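Local coordinates for Non-catalytic protein 1 (Piromyces equi, PDB 1WCU), which probably binds plant cell-wall polysaccharides as a non-catalytic family 29 carbohydrate-binding module, at residues A[3-8]-A[136-141]. Numbering follows the deposited sequence.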
loop_
_atom_site.group_PDB
_atom_site.type_symbol
_atom_site.label_atom_id
_atom_site.label_comp_id
_atom_site.label_asym_id
_atom_site.label_seq_id
_atom_site.Cartn_x
_atom_site.Cartn_y
_atom_site.Cartn_z
ATOM N N SER A 3 5.868 20.430 -8.227
ATOM C CA SER A 3 6.481 19.819 -7.043
ATOM C C SER A 3 5.680 18.593 -6.587
ATOM O O SER A 3 4.588 18.318 -7.100
ATOM C CB SER A 3 6.596 20.848 -5.909
ATOM O OG SER A 3 7.544 21.859 -6.250
ATOM N N ALA A 4 6.231 17.858 -5.627
ATOM C CA ALA A 4 5.617 16.605 -5.187
ATOM C C ALA A 4 4.232 16.857 -4.610
ATOM O O ALA A 4 4.019 17.795 -3.849
ATOM C CB ALA A 4 6.502 15.888 -4.164
ATOM N N THR A 5 3.289 16.014 -5.007
ATOM C CA THR A 5 1.933 16.054 -4.507
ATOM C C THR A 5 1.736 14.755 -3.740
ATOM O O THR A 5 2.152 13.707 -4.229
ATOM C CB THR A 5 0.962 16.092 -5.683
ATOM O OG1 THR A 5 1.263 17.232 -6.514
ATOM C CG2 THR A 5 -0.455 16.185 -5.188
ATOM N N TYR A 6 1.077 14.818 -2.577
ATOM C CA TYR A 6 0.854 13.639 -1.735
ATOM C C TYR A 6 -0.608 13.246 -1.666
ATOM O O TYR A 6 -1.492 14.107 -1.552
ATOM C CB TYR A 6 1.337 13.885 -0.301
ATOM C CG TYR A 6 2.760 14.317 -0.227
ATOM C CD1 TYR A 6 3.785 13.390 -0.218
ATOM C CD2 TYR A 6 3.089 15.667 -0.193
ATOM C CE1 TYR A 6 5.100 13.784 -0.166
ATOM C CE2 TYR A 6 4.399 16.070 -0.137
ATOM C CZ TYR A 6 5.402 15.125 -0.131
ATOM O OH TYR A 6 6.727 15.495 -0.062
ATOM N N SER A 7 -0.849 11.941 -1.726
ATOM C CA SER A 7 -2.158 11.339 -1.444
ATOM C C SER A 7 -2.005 10.562 -0.141
ATOM O O SER A 7 -1.318 9.539 -0.123
ATOM C CB SER A 7 -2.581 10.343 -2.531
ATOM O OG SER A 7 -2.771 10.947 -3.806
ATOM N N VAL A 8 -2.659 11.019 0.923
ATOM C CA VAL A 8 -2.585 10.353 2.229
ATOM C C VAL A 8 -3.767 9.389 2.318
ATOM O O VAL A 8 -4.914 9.805 2.478
ATOM C CB VAL A 8 -2.590 11.374 3.386
ATOM C CG1 VAL A 8 -2.520 10.671 4.736
ATOM C CG2 VAL A 8 -1.438 12.363 3.241
ATOM N N TYR A 136 1.170 8.107 -0.791
ATOM C CA TYR A 136 1.761 8.165 -2.127
ATOM C C TYR A 136 2.250 9.579 -2.439
ATOM O O TYR A 136 1.563 10.548 -2.162
ATOM C CB TYR A 136 0.719 7.761 -3.183
ATOM C CG TYR A 136 1.200 8.068 -4.589
ATOM C CD1 TYR A 136 2.140 7.246 -5.221
ATOM C CD2 TYR A 136 0.777 9.199 -5.267
ATOM C CE1 TYR A 136 2.628 7.534 -6.474
ATOM C CE2 TYR A 136 1.262 9.496 -6.555
ATOM C CZ TYR A 136 2.183 8.671 -7.145
ATOM O OH TYR A 136 2.675 8.967 -8.404
ATOM N N SER A 137 3.426 9.677 -3.042
ATOM C CA SER A 137 3.985 10.937 -3.510
ATOM C C SER A 137 4.267 10.840 -5.000
ATOM O O SER A 137 4.793 9.837 -5.478
ATOM C CB SER A 137 5.296 11.219 -2.787
ATOM O OG SER A 137 5.912 12.391 -3.304
ATOM N N THR A 138 3.958 11.906 -5.740
ATOM C CA THR A 138 4.356 11.975 -7.141
ATOM C C THR A 138 5.863 12.154 -7.297
ATOM O O THR A 138 6.404 11.938 -8.382
ATOM C CB THR A 138 3.675 13.141 -7.884
ATOM O OG1 THR A 138 3.972 14.366 -7.222
ATOM C CG2 THR A 138 2.154 12.933 -7.927
ATOM N N GLY A 139 6.527 12.548 -6.212
ATOM C CA GLY A 139 7.970 12.807 -6.232
ATOM C C GLY A 139 8.790 11.538 -6.036
ATOM O O GLY A 139 8.260 10.450 -5.863
ATOM N N SER A 140 10.107 11.679 -6.056
ATOM C CA SER A 140 10.966 10.521 -5.885
ATOM C C SER A 140 11.034 10.123 -4.419
ATOM O O SER A 140 10.806 10.920 -3.513
ATOM C CB SER A 140 12.353 10.847 -6.393
ATOM O OG SER A 140 12.957 11.761 -5.534
ATOM N N CYS A 141 11.360 8.862 -4.171
ATOM C CA CYS A 141 11.534 8.438 -2.794
ATOM C C CYS A 141 12.686 9.160 -2.107
ATOM O O CYS A 141 12.601 9.405 -0.924
ATOM C CB CYS A 141 11.748 6.928 -2.700
ATOM S SG CYS A 141 10.328 5.909 -3.148
HETATM O O HOH W 1 3.250 16.550 -8.602
#
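The ring of Tyr-6 overlaps the side chain of Ser-137, meeting it obliquely along the CD1-CE1 side, with Tyr-6 CE1 3.5 Å from Ser-137 OG. Ser-137 OG also touches Ala-4 CB at 3.6 Å. Ser-137 OG lies anti to its backbone N (chi1 175°), which turns it along the chain toward Gly-139. There Ser-137 OG accepts a hydrogen bond from Gly-139 N at 3.0 Å, forming an ST turn that starts at the last residue of the strand. An alanine at Ser-137 would probably leave Gly-139 N without this acceptor and open a gap beside Tyr-6 CE1 and Ala-4 CB.

Strand 6-10 runs antiparallel to strand 129-137 at the margin of one of the two antiparallel sheets of this all-beta module, a beta-jelly-roll sandwich, as in other carbohydrate-binding modules of this family. Ser-7 and Tyr-136 form a hydrogen-bonded pair, joined by Ser-7 N to Tyr-136 O and Tyr-136 N to Ser-7 O. Tyr-6 and Ser-137 are the neighbouring non-hydrogen-bonded pair. A CA-H...O contact from Tyr-6 CA to Tyr-136 O, 3.2 Å, adds to the pairing. The Tyr-136 hydroxyl is hydrogen-bonded to Gly-61 O. Further along 136-141, Cys-141 forms a disulfide with Cys-63.

Beyond the strand, Thr-138 and Thr-5 are still joined by two hydrogen bonds, one of them to a side-chain oxygen. Thr-138 N donates to Thr-5 O at 3.0 Å, in the carbonyl plane. Thr-138 OG1 accepts from Thr-5 N at 2.8 Å, nearly straight at 166°. OG1 sits between the backbone N and carbonyl carbon of Thr-138 (chi1 57°), a position from which it reaches across to the Thr-5 amide. One water links Thr-138 OG1, Thr-5 OG1 and Ser-3 O, donating to Ser-3 O at 2.7 Å.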